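Local coordinates for protein precorrin-6Y C5,15-methyltransferase (Decarboxylating) (Geobacter metallireducens, PDB 3E05) that probably methylates and decarboxylates precorrin-6Y with S-adenosylmethionine in cobalamin biosynthesis, and is represented here by the C-terminal domain of the CbiET protein, at residues Asp14-Ala19 with Arg81-Lys86; Pro7-Asp12 with Ser55-Asn60; Ala97-Gly102 with Glu122-Ala127; Val112-Ser117 with Gly136-Asn141. One frame throughout, in Å; residues are numbered along the deposited sequence.

Interaction 1. Residues Asp14-Ala19 with Arg81-Lys86; sequences DEFATA and RDNLKK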
loop_
_atom_site.group_PDB
_atom_site.type_symbol
_atom_site.label_atom_id
_atom_site.label_comp_id
_atom_site.label_asym_id
_atom_site.label_seq_id
_atom_site.Cartn_x
_atom_site.Cartn_y
_atom_site.Cartn_z
ATOM N N ASP D 14 12.117 1.802 19.037
ATOM C CA ASP D 14 13.501 1.688 19.496
ATOM C C ASP D 14 13.684 1.859 21.014
ATOM O O ASP D 14 14.797 1.748 21.529
ATOM C CB ASP D 14 14.390 2.635 18.686
ATOM C CG ASP D 14 14.427 2.271 17.199
ATOM O OD1 ASP D 14 14.158 1.096 16.853
ATOM O OD2 ASP D 14 14.721 3.155 16.372
ATOM N N GLU D 15 12.580 2.109 21.721
ATOM C CA GLU D 15 12.588 2.185 23.182
ATOM C C GLU D 15 12.367 0.817 23.810
ATOM O O GLU D 15 12.458 0.670 25.022
ATOM C CB GLU D 15 11.515 3.149 23.695
ATOM C CG GLU D 15 11.752 4.608 23.350
ATOM C CD GLU D 15 12.784 5.281 24.245
ATOM O OE1 GLU D 15 13.136 4.727 25.310
ATOM O OE2 GLU D 15 13.236 6.381 23.880
ATOM N N PHE D 16 12.055 -0.179 22.982
ATOM C CA PHE D 16 11.829 -1.533 23.470
ATOM C C PHE D 16 13.080 -2.376 23.244
ATOM O O PHE D 16 13.730 -2.264 22.201
ATOM C CB PHE D 16 10.655 -2.213 22.745
ATOM C CG PHE D 16 9.315 -1.584 23.012
ATOM C CD1 PHE D 16 8.527 -2.025 24.070
ATOM C CD2 PHE D 16 8.831 -0.569 22.197
ATOM C CE1 PHE D 16 7.276 -1.443 24.330
ATOM C CE2 PHE D 16 7.579 -0.000 22.435
ATOM C CZ PHE D 16 6.810 -0.433 23.513
ATOM N N ALA D 17 13.384 -3.226 24.222
ATOM C CA ALA D 17 14.372 -4.277 24.057
ATOM C C ALA D 17 13.718 -5.336 23.177
ATOM O O ALA D 17 12.665 -5.891 23.527
ATOM C CB ALA D 17 14.767 -4.864 25.405
ATOM N N THR D 18 14.328 -5.584 22.023
ATOM C CA THR D 18 13.734 -6.455 21.004
ATOM C C THR D 18 14.787 -7.043 20.059
ATOM O O THR D 18 15.968 -6.696 20.144
ATOM C CB THR D 18 12.620 -5.708 20.191
ATOM O OG1 THR D 18 11.875 -6.645 19.402
ATOM C CG2 THR D 18 13.192 -4.599 19.302
ATOM N N ALA D 19 14.346 -7.939 19.177
ATOM C CA ALA D 19 15.188 -8.456 18.092
ATOM C C ALA D 19 14.694 -7.885 16.770
ATOM O O ALA D 19 13.623 -7.282 16.718
ATOM C CB ALA D 19 15.153 -9.984 18.062
ATOM N N ARG D 81 10.798 -9.040 30.570
ATOM C CA ARG D 81 11.235 -8.637 31.908
ATOM C C ARG D 81 11.793 -7.214 31.941
ATOM O O ARG D 81 11.346 -6.396 32.751
ATOM C CB ARG D 81 12.289 -9.625 32.421
ATOM C CG ARG D 81 12.346 -9.778 33.932
ATOM C CD ARG D 81 13.273 -10.924 34.346
ATOM N NE ARG D 81 12.829 -12.224 33.831
ATOM C CZ ARG D 81 13.463 -12.919 32.886
ATOM N NH1 ARG D 81 14.580 -12.449 32.339
ATOM N NH2 ARG D 81 12.977 -14.089 32.486
ATOM N N ASP D 82 12.737 -6.914 31.045
ATOM C CA ASP D 82 13.343 -5.582 30.955
ATOM C C ASP D 82 12.319 -4.517 30.570
ATOM O O ASP D 82 12.280 -3.434 31.160
ATOM C CB ASP D 82 14.498 -5.560 29.943
ATOM C CG ASP D 82 15.753 -6.255 30.449
ATOM O OD1 ASP D 82 15.722 -6.869 31.543
ATOM O OD2 ASP D 82 16.779 -6.187 29.734
ATOM N N ASN D 83 11.480 -4.828 29.583
ATOM C CA ASN D 83 10.476 -3.872 29.116
ATOM C C ASN D 83 9.374 -3.563 30.145
ATOM O O ASN D 83 9.011 -2.403 30.341
ATOM C CB ASN D 83 9.883 -4.333 27.776
ATOM C CG ASN D 83 10.896 -4.285 26.634
ATOM O OD1 ASN D 83 11.779 -3.418 26.588
ATOM N ND2 ASN D 83 10.761 -5.220 25.692
ATOM N N LEU D 84 8.867 -4.599 30.807
ATOM C CA LEU D 84 7.828 -4.450 31.825
ATOM C C LEU D 84 8.278 -3.526 32.951
ATOM O O LEU D 84 7.511 -2.676 33.406
ATOM C CB LEU D 84 7.418 -5.812 32.388
ATOM C CG LEU D 84 6.710 -6.790 31.449
ATOM C CD1 LEU D 84 6.188 -8.016 32.195
ATOM C CD2 LEU D 84 5.577 -6.103 30.737
ATOM N N LYS D 85 9.538 -3.686 33.353
ATOM C CA LYS D 85 10.179 -2.856 34.360
ATOM C C LYS D 85 10.371 -1.412 33.861
ATOM O O LYS D 85 10.025 -0.471 34.574
ATOM C CB LYS D 85 11.508 -3.516 34.781
ATOM C CG LYS D 85 12.385 -2.731 35.754
ATOM C CD LYS D 85 13.332 -3.650 36.545
ATOM C CE LYS D 85 14.156 -4.606 35.659
ATOM N NZ LYS D 85 15.224 -3.934 34.859
ATOM N N LYS D 86 10.887 -1.247 32.638
ATOM C CA LYS D 86 11.136 0.080 32.049
ATOM C C LYS D 86 9.876 0.941 31.905
ATOM O O LYS D 86 9.896 2.146 32.198
ATOM C CB LYS D 86 11.820 -0.060 30.676
ATOM C CG LYS D 86 12.105 1.265 29.964
ATOM C CD LYS D 86 12.868 1.068 28.658
ATOM C CE LYS D 86 13.231 2.414 28.068
ATOM N NZ LYS D 86 13.899 2.403 26.747
#

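Interaction 2. Residues Pro7-Asp12 with Ser55-Asn60; sequences PVIGID and SIEASN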
loop_
_atom_site.group_PDB
_atom_site.type_symbol
_atom_site.label_atom_id
_atom_site.label_comp_id
_atom_site.label_asym_id
_atom_site.label_seq_id
_atom_site.Cartn_x
_atom_site.Cartn_y
_atom_site.Cartn_z
ATOM N N PRO D 7 4.341 8.103 26.177
ATOM C CA PRO D 7 2.915 8.250 25.934
ATOM C C PRO D 7 2.099 7.027 26.329
ATOM O O PRO D 7 2.674 5.942 26.550
ATOM C CB PRO D 7 2.837 8.435 24.416
ATOM C CG PRO D 7 4.027 7.771 23.882
ATOM C CD PRO D 7 5.099 7.961 24.919
ATOM N N VAL D 8 0.775 7.212 26.401
ATOM C CA VAL D 8 -0.167 6.119 26.695
ATOM C C VAL D 8 -0.083 5.039 25.604
ATOM O O VAL D 8 -0.006 3.840 25.902
ATOM C CB VAL D 8 -1.635 6.632 26.934
ATOM C CG1 VAL D 8 -2.269 7.264 25.686
ATOM C CG2 VAL D 8 -2.531 5.524 27.480
ATOM N N ILE D 9 -0.093 5.484 24.346
ATOM C CA ILE D 9 0.199 4.657 23.173
ATOM C C ILE D 9 1.110 5.454 22.234
ATOM O O ILE D 9 1.165 6.695 22.283
ATOM C CB ILE D 9 -1.078 4.133 22.428
ATOM C CG1 ILE D 9 -1.849 5.270 21.742
ATOM C CG2 ILE D 9 -1.983 3.267 23.359
ATOM C CD1 ILE D 9 -2.948 4.809 20.802
ATOM N N GLY D 10 1.845 4.739 21.389
ATOM C CA GLY D 10 2.787 5.367 20.485
ATOM C C GLY D 10 4.197 5.490 21.008
ATOM O O GLY D 10 4.922 6.413 20.608
ATOM N N ILE D 11 4.584 4.572 21.899
ATOM C CA ILE D 11 5.972 4.461 22.356
ATOM C C ILE D 11 6.831 4.076 21.152
ATOM O O ILE D 11 6.471 3.173 20.398
ATOM C CB ILE D 11 6.131 3.420 23.503
ATOM C CG1 ILE D 11 5.239 3.776 24.703
ATOM C CG2 ILE D 11 7.591 3.340 23.964
ATOM C CD1 ILE D 11 4.931 2.603 25.632
ATOM N N ASP D 12 7.939 4.787 20.947
ATOM C CA ASP D 12 8.840 4.526 19.825
ATOM C C ASP D 12 9.366 3.097 19.870
ATOM O O ASP D 12 9.718 2.601 20.947
ATOM C CB ASP D 12 10.012 5.512 19.828
ATOM C CG ASP D 12 10.802 5.473 18.538
ATOM O OD1 ASP D 12 10.335 6.058 17.539
ATOM O OD2 ASP D 12 11.887 4.857 18.519
ATOM N N SER D 55 1.147 -5.865 24.928
ATOM C CA SER D 55 0.793 -5.985 26.355
ATOM C C SER D 55 1.024 -4.691 27.114
ATOM O O SER D 55 0.185 -4.288 27.918
ATOM C CB SER D 55 1.630 -7.082 27.009
ATOM O OG SER D 55 1.021 -8.334 26.822
ATOM N N ILE D 56 2.144 -4.034 26.828
ATOM C CA ILE D 56 2.542 -2.832 27.564
ATOM C C ILE D 56 1.633 -1.637 27.260
ATOM O O ILE D 56 1.146 -0.973 28.174
ATOM C CB ILE D 56 4.033 -2.509 27.346
ATOM C CG1 ILE D 56 4.893 -3.492 28.149
ATOM C CG2 ILE D 56 4.369 -1.075 27.719
ATOM C CD1 ILE D 56 6.352 -3.454 27.771
ATOM N N GLU D 57 1.379 -1.370 25.983
ATOM C CA GLU D 57 0.426 -0.301 25.633
ATOM C C GLU D 57 -1.043 -0.622 25.992
ATOM O O GLU D 57 -1.791 0.263 26.414
ATOM C CB GLU D 57 0.621 0.155 24.172
ATOM C CG GLU D 57 1.933 0.922 23.978
ATOM C CD GLU D 57 2.086 1.520 22.607
ATOM O OE1 GLU D 57 1.146 1.414 21.793
ATOM O OE2 GLU D 57 3.157 2.089 22.328
ATOM N N ALA D 58 -1.432 -1.895 25.881
ATOM C CA ALA D 58 -2.732 -2.368 26.383
ATOM C C ALA D 58 -2.918 -2.068 27.875
ATOM O O ALA D 58 -4.015 -1.695 28.308
ATOM C CB ALA D 58 -2.871 -3.841 26.170
ATOM N N SER D 59 -1.841 -2.255 28.638
ATOM C CA SER D 59 -1.844 -2.023 30.080
ATOM C C SER D 59 -2.017 -0.546 30.414
ATOM O O SER D 59 -2.617 -0.203 31.436
ATOM C CB SER D 59 -0.587 -2.613 30.725
ATOM O OG SER D 59 0.509 -1.724 30.647
ATOM N N ASN D 60 -1.513 0.328 29.541
ATOM C CA ASN D 60 -1.732 1.760 29.688
ATOM C C ASN D 60 -3.198 2.131 29.462
ATOM O O ASN D 60 -3.726 3.055 30.105
ATOM C CB ASN D 60 -0.833 2.541 28.739
ATOM C CG ASN D 60 0.624 2.527 29.158
ATOM O OD1 ASN D 60 0.961 2.182 30.290
ATOM N ND2 ASN D 60 1.494 2.927 28.246
HETATM O O HOH W 1 4.012 4.391 28.469
HETATM O O HOH W 2 1.154 2.422 19.168
#

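Interaction 3. Residues Ala97-Gly102 with Glu122-Ala127; sequences AFAPEG and EEIIDA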
loop_
_atom_site.group_PDB
_atom_site.type_symbol
_atom_site.label_atom_id
_atom_site.label_comp_id
_atom_site.label_asym_id
_atom_site.label_seq_id
_atom_site.Cartn_x
_atom_site.Cartn_y
_atom_site.Cartn_z
ATOM N N ALA D 97 5.597 -20.009 28.927
ATOM C CA ALA D 97 4.780 -21.120 28.437
ATOM C C ALA D 97 4.825 -21.256 26.924
ATOM O O ALA D 97 5.112 -20.292 26.211
ATOM C CB ALA D 97 3.331 -20.952 28.898
ATOM N N PHE D 98 4.530 -22.467 26.456
ATOM C CA PHE D 98 4.395 -22.776 25.037
ATOM C C PHE D 98 2.917 -23.089 24.810
ATOM O O PHE D 98 2.515 -24.255 24.839
ATOM C CB PHE D 98 5.307 -23.970 24.681
ATOM C CG PHE D 98 5.330 -24.349 23.207
ATOM C CD1 PHE D 98 4.883 -23.482 22.211
ATOM C CD2 PHE D 98 5.848 -25.585 22.821
ATOM C CE1 PHE D 98 4.927 -23.851 20.861
ATOM C CE2 PHE D 98 5.899 -25.964 21.478
ATOM C CZ PHE D 98 5.438 -25.094 20.499
ATOM N N ALA D 99 2.118 -22.035 24.601
ATOM C CA ALA D 99 0.658 -22.145 24.446
ATOM C C ALA D 99 0.257 -23.175 23.383
ATOM O O ALA D 99 0.923 -23.265 22.346
ATOM C CB ALA D 99 0.059 -20.785 24.126
ATOM N N PRO D 100 -0.840 -23.940 23.609
ATOM C CA PRO D 100 -1.910 -23.869 24.623
ATOM C C PRO D 100 -1.580 -24.307 26.063
ATOM O O PRO D 100 -2.442 -24.179 26.942
ATOM C CB PRO D 100 -3.013 -24.758 24.031
ATOM C CG PRO D 100 -2.285 -25.755 23.211
ATOM C CD PRO D 100 -1.064 -25.059 22.670
ATOM N N GLU D 101 -0.370 -24.819 26.296
ATOM C CA GLU D 101 0.101 -25.090 27.660
ATOM C C GLU D 101 0.234 -23.776 28.421
ATOM O O GLU D 101 0.641 -22.762 27.852
ATOM C CB GLU D 101 1.459 -25.799 27.659
ATOM C CG GLU D 101 1.474 -27.197 27.047
ATOM C CD GLU D 101 2.823 -27.886 27.207
ATOM O OE1 GLU D 101 2.833 -29.080 27.573
ATOM O OE2 GLU D 101 3.871 -27.238 26.975
ATOM N N GLY D 102 -0.126 -23.795 29.700
ATOM C CA GLY D 102 -0.037 -22.605 30.529
ATOM C C GLY D 102 -1.240 -21.682 30.474
ATOM O O GLY D 102 -1.257 -20.651 31.139
ATOM N N GLU D 122 -3.870 -23.958 15.430
ATOM C CA GLU D 122 -5.180 -24.592 15.566
ATOM C C GLU D 122 -5.476 -24.916 17.025
ATOM O O GLU D 122 -6.586 -24.689 17.521
ATOM C CB GLU D 122 -5.254 -25.870 14.721
ATOM C CG GLU D 122 -6.683 -26.256 14.363
ATOM C CD GLU D 122 -6.792 -27.594 13.661
ATOM O OE1 GLU D 122 -5.795 -28.074 13.074
ATOM O OE2 GLU D 122 -7.896 -28.168 13.700
ATOM N N GLU D 123 -4.462 -25.436 17.703
ATOM C CA GLU D 123 -4.576 -25.827 19.093
ATOM C C GLU D 123 -4.780 -24.610 19.992
ATOM O O GLU D 123 -5.537 -24.676 20.965
ATOM C CB GLU D 123 -3.347 -26.633 19.518
ATOM C CG GLU D 123 -3.216 -27.972 18.786
ATOM C CD GLU D 123 -2.371 -27.922 17.504
ATOM O OE1 GLU D 123 -2.038 -26.821 17.002
ATOM O OE2 GLU D 123 -2.036 -29.013 16.991
ATOM N N ILE D 124 -4.133 -23.494 19.648
ATOM C CA ILE D 124 -4.313 -22.242 20.387
ATOM C C ILE D 124 -5.717 -21.667 20.199
ATOM O O ILE D 124 -6.344 -21.260 21.180
ATOM C CB ILE D 124 -3.224 -21.191 20.045
ATOM C CG1 ILE D 124 -1.898 -21.576 20.694
ATOM C CG2 ILE D 124 -3.639 -19.773 20.510
ATOM C CD1 ILE D 124 -0.686 -20.843 20.121
ATOM N N ILE D 125 -6.205 -21.636 18.954
ATOM C CA ILE D 125 -7.535 -21.101 18.663
ATOM C C ILE D 125 -8.618 -21.933 19.362
ATOM O O ILE D 125 -9.525 -21.375 19.983
ATOM C CB ILE D 125 -7.780 -20.890 17.132
ATOM C CG1 ILE D 125 -7.011 -19.638 16.664
ATOM C CG2 ILE D 125 -9.265 -20.693 16.815
ATOM C CD1 ILE D 125 -6.981 -19.425 15.151
ATOM N N ASP D 126 -8.486 -23.259 19.299
ATOM C CA ASP D 126 -9.400 -24.171 19.994
ATOM C C ASP D 126 -9.446 -23.908 21.493
ATOM O O ASP D 126 -10.530 -23.778 22.063
ATOM C CB ASP D 126 -9.013 -25.628 19.739
ATOM C CG ASP D 126 -9.436 -26.110 18.372
ATOM O OD1 ASP D 126 -9.556 -27.334 18.193
ATOM O OD2 ASP D 126 -9.641 -25.267 17.472
ATOM N N ALA D 127 -8.263 -23.809 22.105
ATOM C CA ALA D 127 -8.132 -23.560 23.538
ATOM C C ALA D 127 -8.694 -22.194 23.946
ATOM O O ALA D 127 -9.419 -22.098 24.935
ATOM C CB ALA D 127 -6.692 -23.712 23.971
#

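Interaction 4. Residues Val112-Ser117 with Gly136-Asn141; sequences VFIGGS and GVIVLN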
loop_
_atom_site.group_PDB
_atom_site.type_symbol
_atom_site.label_atom_id
_atom_site.label_comp_id
_atom_site.label_asym_id
_atom_site.label_seq_id
_atom_site.Cartn_x
_atom_site.Cartn_y
_atom_site.Cartn_z
ATOM N N VAL D 112 -8.094 -11.672 23.530
ATOM C CA VAL D 112 -6.886 -12.422 23.277
ATOM C C VAL D 112 -6.220 -11.885 22.025
ATOM O O VAL D 112 -6.875 -11.757 20.987
ATOM C CB VAL D 112 -7.144 -13.934 23.122
ATOM C CG1 VAL D 112 -5.861 -14.642 22.750
ATOM C CG2 VAL D 112 -7.685 -14.530 24.419
ATOM N N PHE D 113 -4.952 -11.530 22.162
ATOM C CA PHE D 113 -4.100 -11.205 21.027
ATOM C C PHE D 113 -3.149 -12.369 20.819
ATOM O O PHE D 113 -2.512 -12.842 21.757
ATOM C CB PHE D 113 -3.322 -9.900 21.219
ATOM C CG PHE D 113 -2.360 -9.611 20.088
ATOM C CD1 PHE D 113 -2.845 -9.404 18.786
ATOM C CD2 PHE D 113 -0.977 -9.600 20.302
ATOM C CE1 PHE D 113 -1.950 -9.149 17.707
ATOM C CE2 PHE D 113 -0.089 -9.338 19.238
ATOM C CZ PHE D 113 -0.589 -9.109 17.935
ATOM N N ILE D 114 -3.101 -12.872 19.589
ATOM C CA ILE D 114 -2.160 -13.911 19.234
ATOM C C ILE D 114 -1.077 -13.320 18.322
ATOM O O ILE D 114 -1.314 -13.071 17.127
ATOM C CB ILE D 114 -2.887 -15.106 18.557
ATOM C CG1 ILE D 114 -3.988 -15.651 19.484
ATOM C CG2 ILE D 114 -1.899 -16.186 18.160
ATOM C CD1 ILE D 114 -5.041 -16.483 18.787
ATOM N N GLY D 115 0.091 -13.066 18.903
ATOM C CA GLY D 115 1.246 -12.487 18.187
ATOM C C GLY D 115 2.227 -13.539 17.671
ATOM O O GLY D 115 3.066 -13.250 16.810
ATOM N N GLY D 116 2.138 -14.752 18.215
ATOM C CA GLY D 116 3.020 -15.856 17.812
ATOM C C GLY D 116 2.436 -17.176 18.269
ATOM O O GLY D 116 1.998 -17.298 19.417
ATOM N N SER D 117 2.436 -18.161 17.371
ATOM C CA SER D 117 1.798 -19.458 17.628
ATOM C C SER D 117 2.760 -20.614 17.829
ATOM O O SER D 117 2.369 -21.649 18.363
ATOM C CB SER D 117 0.836 -19.804 16.501
ATOM O OG SER D 117 -0.323 -19.004 16.596
ATOM N N GLY D 136 -16.408 -11.421 23.890
ATOM C CA GLY D 136 -14.954 -11.476 23.727
ATOM C C GLY D 136 -14.512 -11.055 22.329
ATOM O O GLY D 136 -15.313 -11.044 21.407
ATOM N N VAL D 137 -13.241 -10.691 22.194
ATOM C CA VAL D 137 -12.628 -10.338 20.903
ATOM C C VAL D 137 -11.281 -11.046 20.819
ATOM O O VAL D 137 -10.500 -11.003 21.767
ATOM C CB VAL D 137 -12.411 -8.784 20.721
ATOM C CG1 VAL D 137 -11.807 -8.439 19.316
ATOM C CG2 VAL D 137 -13.700 -8.007 20.965
ATOM N N ILE D 138 -11.027 -11.726 19.699
ATOM C CA ILE D 138 -9.701 -12.268 19.395
ATOM C C ILE D 138 -9.095 -11.469 18.237
ATOM O O ILE D 138 -9.760 -11.240 17.224
ATOM C CB ILE D 138 -9.754 -13.751 18.980
ATOM C CG1 ILE D 138 -10.475 -14.602 20.041
ATOM C CG2 ILE D 138 -8.349 -14.296 18.698
ATOM C CD1 ILE D 138 -10.943 -15.940 19.508
ATOM N N VAL D 139 -7.840 -11.073 18.387
ATOM C CA VAL D 139 -7.084 -10.409 17.313
ATOM C C VAL D 139 -5.777 -11.180 17.086
ATOM O O VAL D 139 -5.146 -11.679 18.031
ATOM C CB VAL D 139 -6.868 -8.908 17.616
ATOM C CG1 VAL D 139 -5.980 -8.197 16.529
ATOM C CG2 VAL D 139 -8.228 -8.204 17.736
ATOM N N LEU D 140 -5.419 -11.339 15.817
ATOM C CA LEU D 140 -4.145 -11.948 15.444
ATOM C C LEU D 140 -3.487 -11.097 14.397
ATOM O O LEU D 140 -4.150 -10.548 13.523
ATOM C CB LEU D 140 -4.304 -13.347 14.845
ATOM C CG LEU D 140 -5.133 -14.445 15.476
ATOM C CD1 LEU D 140 -6.553 -14.321 15.001
ATOM C CD2 LEU D 140 -4.552 -15.783 15.066
ATOM N N ASN D 141 -2.168 -10.978 14.489
ATOM C CA ASN D 141 -1.404 -10.329 13.422
ATOM C C ASN D 141 -0.666 -11.391 12.615
ATOM O O ASN D 141 0.136 -12.170 13.153
ATOM C CB ASN D 141 -0.419 -9.294 13.967
ATOM C CG ASN D 141 -1.099 -7.993 14.432
ATOM O OD1 ASN D 141 -0.412 -7.065 14.826
ATOM N ND2 ASN D 141 -2.414 -7.919 14.358
HETATM O O HOH W 3 -0.046 -14.321 14.956
HETATM O O HOH W 4 2.267 -11.078 15.186
#

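Interaction 1. Residues Asp14-Ala19 with Arg81-Lys86
With chi1 at -68°, N83 sets CG anti to its own carbonyl carbon and the amide beyond it meets the backbone of A17, while K86 runs fully extended past CG until NZ arrives at E15. The N83 amide bridges both backbone polar groups of one residue. A17 N donates to N83 OD1 at 2.9 Å, in the carbonyl plane and on a lone pair; N83 ND2 returns a bond to A17 O at 3.0 Å, close to its own amide plane. Together they fix the rotation of the amide. The pairing ties the loop before helix 26-35 to the last turns of helix 74-86, on the flank of a Rossmann-like domain of the class I methyltransferase type. ND2 also donates to S51 O, between strand 43-47 and helix 53-61. Further along, the K86 ammonium is held twice by E15. K86 NZ forms a salt bridge with E15 OE1 at 2.8 Å, nearly in line with the C-O bond, and donates to the backbone E15 O at 2.8 Å. Beside the N83 amide, the F16 ring turns its CD1 edge to N83 CG at 4.2 Å, the two planes standing 81° apart.

Interaction 2. Residues Pro7-Asp12 with Ser55-Asn60
E57 reaches from helix 53-61 into the bend of the N-terminal segment 7-12, where G10 and I11 present their backbone N-H groups to its carboxylate. I11 N donates to E57 OE2 at 2.9 Å, on the syn side but 31° out of the carboxylate plane; G10 N adds weaker bonds to both oxygens. The backbone at G10 has phi near 92°, where a side chain would press on the preceding carbonyl O. Around this polar centre the packing is close: I9 CB lies 3.6 Å from E57 OE1, and I11 CD1 rests 3.8 Å from E57 CG as the two side chains pass antiparallel alongside each other. One turn on, the contact is looser and partly solvated. N60 ND2 donates to V8 O at 2.9 Å and to a water that in turn donates to P7 O. Here the second subunit approaches, its R37 against P7. A second water donates to E57 OE1, so the carboxylate is not wholly dry. R29 of helix 26-35 makes a salt bridge to E57 OE2 and also bonds I11 O. An alanine in place of E57 would probably leave I11 N and the R29 guanidinium without the carboxylate they share and open a gap beside I11 CD1. A buried carboxylate balanced by an arginine and by backbone N-H groups is likely to stay ionised, binding the N-terminal segment to two helices.

Interaction 3. Residues Ala97-Gly102 with Glu122-Ala127
P100 lays its ring against one side of helix 121-131, meeting E123, I124 and A127, which come round to the same side of the helix. Three ring carbons reach three residues: P100 CB sits 3.8 Å from A127 CB, CG lies 3.9 Å from E123 CB, and CD is 4.1 Å from I124 CG1. CB and CG also come near the E123 carbonyl O. The ring and the I124 side chain cross at about a right angle. E123 contributes only the root of its side chain, since the chain bends at chi2 and its carboxylate leads away. The peptide bond before P100 is cis, and A99, just ahead of it, also touches the helix. I124 meets A99 from the helix side. Its chi1 of -74° places CG1 beside the backbone N, where it touches A99 CB at 4.0 Å, and CD1 goes on to A99 O at 3.7 Å. A99 and I124 both also pack on I47, at the end of strand 43-47. The contact thus joins the loop after strand 92-96 to the helix that links strands 111-114 and 137-142, near the C-terminal ends of the parallel strands of this Rossmann-like domain. An alanine in place of P100 would probably open a gap by E123 CB and I124 CG1 and lose the ring that favours the cis peptide. Across these two segments the contact is apolar burial with no hydrogen bond, so what holds it is dispersion and the exclusion of water from a surface that is mainly hydrocarbon.

Interaction 4. Residues Val112-Ser117 with Gly136-Asn141
V112, F113 and I114 pair in parallel with I138, V139 and L140, the two strands of a beta-alpha-beta crossover whose connecting helix is 121-131. The axes of these short strand segments approach to 4.7 Å, at an angle of 16°. The backbone bonds form the usual parallel ladder: V112 N to V137 O at 3.1 Å, V139 N to V112 O at 2.9 Å and I114 N to V139 O at 2.8 Å. Beyond I114 the ladder fades, with N141 N bonding I114 O only weakly. Water takes over there, one molecule donating to both I114 O and N141 O, another to G115 O and N141 O. Along its other edge F113 pairs with W45 and I47 of strand 43-47, which places this contact in the middle of the sheet.

Apolar contacts occupy both faces. On the face under helix 121-131, I114 CD1 meets I138 CG2 at 4.0 Å, and in the conformer given L140 lies side by side with I114. On the face toward helix 26-35, F113 CD1 packs against V139 CG1 at 4.0 Å.

The aromatic-amide contact lies on this second face. F113 has CG anti to the backbone N (chi1 176°), and the ring beyond it meets N141, whose OD1 is bonded to T32 OG1. N141 CG sits at the ring's edge, 3.6 Å from F113 CE1, with the amide turned 80° from the ring plane.

In the fold
From the N terminus, the loop before helix 26-35 is held twice: interaction 2 ties residues 7-12 forward to helix 53-61, and interaction 1 ties 14-19 to the end of helix 74-86. These two closures cross and touch, F16 packing on I11 and I56, so one loop spans two neighbouring helices. Both closures are complete before interactions 3 and 4 open. Interactions 3 and 4 cross in the same manner: helix 121-131 meets loop 97-102, while the strands flanking that helix, 111-114 and 137-142, pair with each other. I124 links them through I114. The centres of interactions 2 and 3 are about 25 Å apart, on opposite sides of the chain's centre, with the sheet of interaction 4 nearest the middle.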